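Local coordinates for protein inositol-3-phosphate synthase (Caenorhabditis elegans, PDB 1VKO) that belongs to the myo-inositol-1-phosphate synthase family and binds nicotinamide-adenine-dinucleotide in a Rossmann-clan subunit of a four-chain assembly, at residues R46-E51 with L57-K62; V381-K386 with P493-F498. One frame throughout, in Å; residues are numbered along the deposited sequence.

In the fold
Contact 1 pairs neighbouring strands of a hairpin, whereas contact 2 joins parts of the chain 107 residues apart at their closest ends. They come in series along the chain: contact 1 closes a hairpin of strands 38-53 and 56-71, just before the first strand of the parallel sheet, 77-82, and contact 2 brings the loop ahead of helix 498-513 back to helix 382-387. Their centres lie 22 Å apart and their nearest atoms about 10 Å, so they do not touch and share no strand or helix. Contact 1 is peripheral, contact 2 nearer the chain centre, yet both reach the second subunit, contact 1 by extending its sheet there and contact 2 by packing.

Contact 1: R46-E51 with L57-K62; sequences RKNHFE and LHVTPK
The imidazole of H49 is covered on both faces by lysine methylenes. K62 CD sits over one face, 3.9 Å from the ring centroid and offset toward the rim in a CH-pi contact, while CE of K47 covers the opposite face; T60 O lies at the ring edge, in its plane. The K62 chain, extended beyond CG, crosses the H49 side chain at about a right angle and touches CD2 most closely. H49 CG stands anti to its own carbonyl carbon (chi1 -67°), which turns the ring across the strand toward K62. E51 O similarly lies at the edge of the H58 ring, near its plane. On the other face of the hairpin, F50 and V59 run side by side, F50 CD2 being 4.1 Å from V59 CG2. The N48 amide crosses V59, its CG 3.5 Å from V59 CG1, and its OD1 rests against P61 CB at 3.6 Å; its ND2 hydrogen-bonds to L128 O of the second subunit.

Three hydrogen-bonded pairs, K47 with K62, H49 with T60 and E51 with H58, zip the backbones together. T60 N to H49 O is short and nearly straight, 2.8 Å and 177°, whereas H49 N approaches T60 O from above the carbonyl plane. Between the K47-K62 and H49-T60 pairs, N48 and P61 bring their CA atoms to 4.3 Å; at this non-hydrogen-bonded position P61's missing N-H costs the ladder no bond.

This is a classic antiparallel beta hairpin, strands 38-53 and 56-71, within a larger antiparallel sheet that strand 461-464 continues beside 56-71. L57, H58 and V59 also pair in parallel with a strand of the second subunit, carrying the sheet across the interface.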
ATOM      1  N   ARG A  46      20.394 -37.215 -14.182  1.00 31.55           N
ATOM      2  CA  ARG A  46      20.611 -37.649 -12.802  1.00 31.76           C
ATOM      3  C   ARG A  46      19.320 -37.705 -12.012  1.00 28.80           C
ATOM      4  O   ARG A  46      18.735 -36.674 -11.722  1.00 31.19           O
ATOM      5  CB  ARG A  46      21.577 -36.706 -12.078  1.00 33.80           C
ATOM      6  CG  ARG A  46      22.971 -36.545 -12.689  1.00 37.40           C
ATOM      7  CD  ARG A  46      23.941 -36.001 -11.663  1.00 35.32           C
ATOM      8  NE  ARG A  46      25.110 -35.319 -12.198  1.00 54.96           N
ATOM      9  CZ  ARG A  46      25.249 -33.994 -12.277  1.00 63.87           C
ATOM     10  NH1 ARG A  46      24.273 -33.163 -11.896  1.00 57.42           N
ATOM     11  NH2 ARG A  46      26.374 -33.495 -12.771  1.00 65.07           N
ATOM     12  N   LYS A  47      18.887 -38.904 -11.637  1.00 29.53           N
ATOM     13  CA  LYS A  47      17.606 -39.075 -10.921  1.00 29.63           C
ATOM     14  C   LYS A  47      17.782 -39.926  -9.686  1.00 29.89           C
ATOM     15  O   LYS A  47      18.433 -40.965  -9.734  1.00 34.23           O
ATOM     16  CB  LYS A  47      16.532 -39.698 -11.826  1.00 27.25           C
ATOM     17  CG  LYS A  47      15.224 -39.983 -11.111  1.00 26.48           C
ATOM     18  CD  LYS A  47      14.104 -40.400 -12.038  1.00 24.89           C
ATOM     19  CE  LYS A  47      13.051 -41.251 -11.303  1.00 36.46           C
ATOM     20  NZ  LYS A  47      12.390 -40.618 -10.109  1.00 37.53           N
ATOM     21  N   ASN A  48      17.222 -39.471  -8.579  1.00 27.48           N
ATOM     22  CA  ASN A  48      17.206 -40.254  -7.367  1.00 29.14           C
ATOM     23  C   ASN A  48      16.055 -41.254  -7.370  1.00 28.79           C
ATOM     24  O   ASN A  48      14.978 -40.952  -7.842  1.00 26.80           O
ATOM     25  CB  ASN A  48      17.089 -39.335  -6.149  1.00 28.61           C
ATOM     26  CG  ASN A  48      18.377 -38.643  -5.822  1.00 32.18           C
ATOM     27  OD1 ASN A  48      19.459 -39.200  -6.037  1.00 28.70           O
ATOM     28  ND2 ASN A  48      18.280 -37.419  -5.285  1.00 25.65           N
ATOM     29  N   HIS A  49      16.301 -42.448  -6.853  1.00 28.77           N
ATOM     30  CA  HIS A  49      15.263 -43.442  -6.717  1.00 29.99           C
ATOM     31  C   HIS A  49      15.162 -43.809  -5.240  1.00 31.50           C
ATOM     32  O   HIS A  49      16.171 -43.848  -4.544  1.00 32.91           O
ATOM     33  CB  HIS A  49      15.613 -44.667  -7.560  1.00 30.73           C
ATOM     34  CG  HIS A  49      15.591 -44.412  -9.037  1.00 23.12           C
ATOM     35  ND1 HIS A  49      14.565 -44.847  -9.849  1.00 18.46           N
ATOM     36  CD2 HIS A  49      16.459 -43.756  -9.843  1.00 19.75           C
ATOM     37  CE1 HIS A  49      14.812 -44.484 -11.097  1.00 25.90           C
ATOM     38  NE2 HIS A  49      15.961 -43.832 -11.123  1.00 26.27           N
ATOM     39  N   PHE A  50      13.951 -44.071  -4.761  1.00 30.38           N
ATOM     40  CA  PHE A  50      13.722 -44.146  -3.319  1.00 30.41           C
ATOM     41  C   PHE A  50      13.232 -45.509  -2.859  1.00 28.41           C
ATOM     42  O   PHE A  50      12.635 -46.264  -3.625  1.00 27.36           O
ATOM     43  CB  PHE A  50      12.729 -43.038  -2.868  1.00 29.50           C
ATOM     44  CG  PHE A  50      13.103 -41.672  -3.353  1.00 29.41           C
ATOM     45  CD1 PHE A  50      12.640 -41.201  -4.580  1.00 24.72           C
ATOM     46  CD2 PHE A  50      13.953 -40.863  -2.601  1.00 32.71           C
ATOM     47  CE1 PHE A  50      13.027 -39.936  -5.055  1.00 31.39           C
ATOM     48  CE2 PHE A  50      14.333 -39.585  -3.059  1.00 26.25           C
ATOM     49  CZ  PHE A  50      13.871 -39.127  -4.295  1.00 24.02           C
ATOM     50  N   GLU A  51      13.491 -45.812  -1.592  1.00 28.50           N
ATOM     51  CA  GLU A  51      12.933 -46.995  -0.960  1.00 29.55           C
ATOM     52  C   GLU A  51      12.688 -46.704   0.523  1.00 27.59           C
ATOM     53  O   GLU A  51      13.596 -46.284   1.243  1.00 27.25           O
ATOM     54  CB  GLU A  51      13.873 -48.202  -1.122  1.00 31.88           C
ATOM     55  CG  GLU A  51      13.831 -48.892  -2.485  1.00 43.15           C
ATOM     56  CD  GLU A  51      14.743 -50.119  -2.562  1.00 54.65           C
ATOM     57  OE1 GLU A  51      14.837 -50.885  -1.568  1.00 51.83           O
ATOM     58  OE2 GLU A  51      15.364 -50.327  -3.630  1.00 57.95           O
ATOM     59  N   LEU A  57      14.777 -43.583   5.000  1.00 32.26           N
ATOM     60  CA  LEU A  57      14.651 -43.406   3.552  1.00 29.89           C
ATOM     61  C   LEU A  57      15.943 -43.665   2.782  1.00 28.47           C
ATOM     62  O   LEU A  57      16.931 -42.968   2.968  1.00 26.65           O
ATOM     63  CB  LEU A  57      14.191 -41.988   3.273  1.00 30.14           C
ATOM     64  CG  LEU A  57      13.684 -41.636   1.892  1.00 31.26           C
ATOM     65  CD1 LEU A  57      12.552 -42.535   1.504  1.00 21.41           C
ATOM     66  CD2 LEU A  57      13.239 -40.216   1.972  1.00 28.13           C
ATOM     67  N   HIS A  58      15.922 -44.655   1.895  1.00 28.73           N
ATOM     68  CA  HIS A  58      17.112 -45.001   1.139  1.00 30.35           C
ATOM     69  C   HIS A  58      17.054 -44.356  -0.228  1.00 31.35           C
ATOM     70  O   HIS A  58      16.074 -44.521  -0.958  1.00 33.27           O
ATOM     71  CB  HIS A  58      17.282 -46.520   1.033  1.00 30.91           C
ATOM     72  CG  HIS A  58      17.494 -47.199   2.353  1.00 32.61           C
ATOM     73  ND1 HIS A  58      18.673 -47.831   2.683  1.00 39.11           N
ATOM     74  CD2 HIS A  58      16.680 -47.340   3.429  1.00 37.01           C
ATOM     75  CE1 HIS A  58      18.573 -48.342   3.899  1.00 39.70           C
ATOM     76  NE2 HIS A  58      17.375 -48.061   4.374  1.00 37.27           N
ATOM     77  N   VAL A  59      18.108 -43.604  -0.551  1.00 32.28           N
ATOM     78  CA  VAL A  59      18.187 -42.827  -1.782  1.00 30.58           C
ATOM     79  C   VAL A  59      19.282 -43.377  -2.684  1.00 30.43           C
ATOM     80  O   VAL A  59      20.447 -43.367  -2.319  1.00 31.21           O
ATOM     81  CB  VAL A  59      18.432 -41.320  -1.496  1.00 31.24           C
ATOM     82  CG1 VAL A  59      18.336 -40.486  -2.801  1.00 19.42           C
ATOM     83  CG2 VAL A  59      17.432 -40.799  -0.426  1.00 29.34           C
ATOM     84  N   THR A  60      18.878 -43.859  -3.860  1.00 30.15           N
ATOM     85  CA  THR A  60      19.782 -44.415  -4.842  1.00 28.42           C
ATOM     86  C   THR A  60      19.865 -43.506  -6.067  1.00 29.17           C
ATOM     87  O   THR A  60      18.946 -43.487  -6.869  1.00 29.24           O
ATOM     88  CB  THR A  60      19.322 -45.835  -5.250  1.00 30.12           C
ATOM     89  OG1 THR A  60      19.351 -46.702  -4.108  1.00 35.55           O
ATOM     90  CG2 THR A  60      20.325 -46.471  -6.192  1.00 22.47           C
ATOM     91  N   PRO A  61      20.959 -42.745  -6.211  1.00 30.93           N
ATOM     92  CA  PRO A  61      21.182 -41.965  -7.433  1.00 30.31           C
ATOM     93  C   PRO A  61      21.526 -42.844  -8.649  1.00 30.13           C
ATOM     94  O   PRO A  61      22.470 -43.645  -8.585  1.00 30.05           O
ATOM     95  CB  PRO A  61      22.370 -41.060  -7.061  1.00 30.42           C
ATOM     96  CG  PRO A  61      23.085 -41.792  -5.955  1.00 29.31           C
ATOM     97  CD  PRO A  61      22.035 -42.546  -5.217  1.00 29.43           C
ATOM     98  N   LYS A  62      20.773 -42.690  -9.738  1.00 28.59           N
ATOM     99  CA  LYS A  62      21.009 -43.445 -10.967  1.00 28.63           C
ATOM    100  C   LYS A  62      21.117 -42.496 -12.170  1.00 29.82           C
ATOM    101  O   LYS A  62      20.765 -41.330 -12.075  1.00 28.79           O
ATOM    102  CB  LYS A  62      19.892 -44.509 -11.164  1.00 30.45           C
ATOM    103  CG  LYS A  62      19.640 -45.420  -9.914  1.00 32.42           C
ATOM    104  CD  LYS A  62      18.610 -46.542 -10.131  1.00 38.08           C
ATOM    105  CE  LYS A  62      18.580 -47.515  -8.927  1.00 43.73           C
ATOM    106  NZ  LYS A  62      17.478 -48.540  -8.913  1.00 41.32           N
TER

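Contact 2: V381-K386 with P493-F498; sequences VDDMVK and PISNAF
D383 and N496 meet through a two-pronged grip, in which one carboxylate takes both the side-chain amide and the backbone N-H of the same asparagine. N496 ND2 donates to D383 OD1 at 3.1 Å, and N496 N donates to D383 OD2 at 3.0 Å, the latter almost straight at 175°. Neither donor lies in the carboxylate plane: each comes from above it, and the planes of carboxylate and amide are turned 69° apart.

Side-chain torsions explain this geometry. D383 CG is held between its backbone N and carbonyl carbon (chi1 62°), a placement that swings the carboxylate off the short helix toward the loop. N496 CG instead lies beside its own N and anti to its carbonyl carbon, folding the amide back so that ND2 and N can serve the same acid. OD1 lies almost in the amide plane of N496, and it also approaches N496 CB at 3.2 Å. Nearby, D383 CB packs against the carbonyl oxygen of I494.

A water extends the grip. It donates to D383 OD2 at 2.7 Å, accepts from A497 N, and hydrogen-bonds with S495 OG. A497 occupies the N-cap position of helix 498-513, and its side chain touches D338 of helix 329-342.

The chemistry is consistent with D383 and its water holding the loop as it enters helix 498-513. Two N-H donors and the water would be expected to stabilise D383 as a carboxylate. The bound pyrophosphate is about 12 Å from the N496 side chain, too far for contact; the link is structural, joining loop to helix.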
ATOM      1  N   VAL A 381      -0.519 -22.706  -4.497  1.00 58.85           N
ATOM      2  CA  VAL A 381       0.279 -22.946  -3.284  1.00 60.00           C
ATOM      3  C   VAL A 381       0.041 -24.358  -2.659  1.00 60.87           C
ATOM      4  O   VAL A 381       0.182 -24.563  -1.440  1.00 60.77           O
ATOM      5  CB  VAL A 381       0.101 -21.781  -2.256  1.00 59.10           C
ATOM      6  CG1 VAL A 381      -1.310 -21.749  -1.694  1.00 57.92           C
ATOM      7  CG2 VAL A 381       1.128 -21.881  -1.126  1.00 66.14           C
ATOM      8  N   ASP A 382      -0.309 -25.327  -3.505  1.00 60.41           N
ATOM      9  CA  ASP A 382      -0.575 -26.680  -3.027  1.00 59.78           C
ATOM     10  C   ASP A 382       0.710 -27.479  -2.935  1.00 59.91           C
ATOM     11  O   ASP A 382       1.052 -27.990  -1.859  1.00 59.19           O
ATOM     12  CB  ASP A 382      -1.591 -27.395  -3.917  1.00 59.31           C
ATOM     13  CG  ASP A 382      -2.985 -26.782  -3.832  1.00 58.91           C
ATOM     14  OD1 ASP A 382      -3.385 -26.279  -2.745  1.00 46.83           O
ATOM     15  OD2 ASP A 382      -3.752 -26.781  -4.817  1.00 52.35           O
ATOM     16  N   ASP A 383       1.428 -27.574  -4.054  1.00 59.21           N
ATOM     17  CA  ASP A 383       2.684 -28.315  -4.092  1.00 60.78           C
ATOM     18  C   ASP A 383       3.761 -27.752  -3.134  1.00 61.80           C
ATOM     19  O   ASP A 383       4.642 -28.495  -2.673  1.00 62.61           O
ATOM     20  CB  ASP A 383       3.210 -28.404  -5.527  1.00 60.77           C
ATOM     21  CG  ASP A 383       3.521 -27.041  -6.120  1.00 57.74           C
ATOM     22  OD1 ASP A 383       2.672 -26.138  -5.976  1.00 60.03           O
ATOM     23  OD2 ASP A 383       4.584 -26.786  -6.738  1.00 42.72           O
ATOM     24  N   MET A 384       3.681 -26.453  -2.835  1.00 61.41           N
ATOM     25  CA  MET A 384       4.593 -25.816  -1.873  1.00 61.02           C
ATOM     26  C   MET A 384       4.254 -26.131  -0.390  1.00 58.18           C
ATOM     27  O   MET A 384       5.148 -26.370   0.427  1.00 56.57           O
ATOM     28  CB  MET A 384       4.705 -24.299  -2.130  1.00 62.27           C
ATOM     29  CG  MET A 384       5.975 -23.856  -2.896  1.00 70.07           C
ATOM     30  SD  MET A 384       7.524 -23.836  -1.921  1.00 87.02           S
ATOM     31  CE  MET A 384       8.425 -25.278  -2.516  1.00 77.55           C
ATOM     32  N   VAL A 385       2.972 -26.131  -0.044  1.00 55.15           N
ATOM     33  CA  VAL A 385       2.569 -26.470   1.314  1.00 52.81           C
ATOM     34  C   VAL A 385       2.881 -27.954   1.610  1.00 52.83           C
ATOM     35  O   VAL A 385       3.182 -28.312   2.750  1.00 52.17           O
ATOM     36  CB  VAL A 385       1.078 -26.101   1.575  1.00 53.07           C
ATOM     37  CG1 VAL A 385       0.539 -26.776   2.849  1.00 46.34           C
ATOM     38  CG2 VAL A 385       0.907 -24.580   1.631  1.00 46.25           C
ATOM     39  N   LYS A 386       2.839 -28.790   0.569  1.00 52.06           N
ATOM     40  CA  LYS A 386       3.150 -30.229   0.665  1.00 51.70           C
ATOM     41  C   LYS A 386       4.667 -30.486   0.722  1.00 48.61           C
ATOM     42  O   LYS A 386       5.121 -31.489   1.269  1.00 47.40           O
ATOM     43  CB  LYS A 386       2.514 -31.004  -0.509  1.00 52.15           C
ATOM     44  CG  LYS A 386       0.992 -31.301  -0.358  1.00 58.77           C
ATOM     45  CD  LYS A 386       0.347 -31.893  -1.641  1.00 61.62           C
ATOM     46  CE  LYS A 386      -0.389 -30.812  -2.452  1.00 65.89           C
ATOM     47  NZ  LYS A 386      -1.301 -31.314  -3.544  1.00 61.85           N
ATOM     48  N   PRO A 493       2.824 -35.094 -10.951  1.00 34.50           N
ATOM     49  CA  PRO A 493       2.524 -33.949 -10.106  1.00 32.34           C
ATOM     50  C   PRO A 493       2.518 -32.607 -10.838  1.00 31.63           C
ATOM     51  O   PRO A 493       3.302 -32.387 -11.750  1.00 28.31           O
ATOM     52  CB  PRO A 493       3.677 -33.956  -9.116  1.00 31.68           C
ATOM     53  CG  PRO A 493       4.800 -34.536  -9.862  1.00 31.04           C
ATOM     54  CD  PRO A 493       4.197 -35.580 -10.718  1.00 34.16           C
ATOM     55  N   ILE A 494       1.628 -31.724 -10.395  1.00 34.12           N
ATOM     56  CA  ILE A 494       1.575 -30.339 -10.832  1.00 36.28           C
ATOM     57  C   ILE A 494       2.705 -29.553 -10.190  1.00 37.48           C
ATOM     58  O   ILE A 494       3.056 -29.766  -9.032  1.00 33.87           O
ATOM     59  CB  ILE A 494       0.227 -29.732 -10.450  1.00 37.28           C
ATOM     60  CG1 ILE A 494      -0.892 -30.312 -11.343  1.00 41.95           C
ATOM     61  CG2 ILE A 494       0.272 -28.240 -10.588  1.00 31.17           C
ATOM     62  CD1 ILE A 494      -2.242 -30.426 -10.640  1.00 46.41           C
ATOM     63  N   SER A 495       3.289 -28.646 -10.953  1.00 40.74           N
ATOM     64  CA  SER A 495       4.392 -27.849 -10.426  1.00 44.13           C
ATOM     65  C   SER A 495       4.054 -26.375 -10.589  1.00 43.38           C
ATOM     66  O   SER A 495       3.975 -25.881 -11.728  1.00 43.33           O
ATOM     67  CB  SER A 495       5.692 -28.200 -11.163  1.00 44.51           C
ATOM     68  OG  SER A 495       6.800 -27.592 -10.532  1.00 50.26           O
ATOM     69  N   ASN A 496       3.863 -25.683  -9.466  1.00 41.29           N
ATOM     70  CA  ASN A 496       3.325 -24.313  -9.507  1.00 43.01           C
ATOM     71  C   ASN A 496       4.311 -23.148  -9.328  1.00 43.33           C
ATOM     72  O   ASN A 496       3.981 -22.018  -9.636  1.00 43.05           O
ATOM     73  CB  ASN A 496       2.176 -24.161  -8.503  1.00 42.78           C
ATOM     74  CG  ASN A 496       0.907 -24.908  -8.928  1.00 42.65           C
ATOM     75  OD1 ASN A 496       0.305 -24.637  -9.980  1.00 36.32           O
ATOM     76  ND2 ASN A 496       0.482 -25.832  -8.090  1.00 39.89           N
ATOM     77  N   ALA A 497       5.507 -23.414  -8.815  1.00 45.68           N
ATOM     78  CA  ALA A 497       6.414 -22.335  -8.454  1.00 45.59           C
ATOM     79  C   ALA A 497       7.209 -21.891  -9.668  1.00 47.28           C
ATOM     80  O   ALA A 497       8.030 -22.644 -10.206  1.00 47.85           O
ATOM     81  CB  ALA A 497       7.319 -22.752  -7.318  1.00 44.19           C
ATOM     82  N   PHE A 498       6.956 -20.652 -10.079  1.00 48.59           N
ATOM     83  CA  PHE A 498       7.438 -20.101 -11.344  1.00 50.70           C
ATOM     84  C   PHE A 498       8.920 -20.298 -11.618  1.00 53.34           C
ATOM     85  O   PHE A 498       9.282 -20.818 -12.667  1.00 55.35           O
ATOM     86  CB  PHE A 498       7.078 -18.614 -11.458  1.00 51.82           C
ATOM     87  CG  PHE A 498       7.707 -17.915 -12.649  1.00 49.74           C
ATOM     88  CD1 PHE A 498       7.071 -17.912 -13.894  1.00 51.28           C
ATOM     89  CD2 PHE A 498       8.921 -17.248 -12.521  1.00 37.68           C
ATOM     90  CE1 PHE A 498       7.641 -17.258 -14.998  1.00 53.17           C
ATOM     91  CE2 PHE A 498       9.492 -16.589 -13.623  1.00 47.40           C
ATOM     92  CZ  PHE A 498       8.852 -16.596 -14.861  1.00 48.65           C
TER
HETATM   93  O   HOH W   1       6.520 -25.914  -8.337  1.00 36.99           O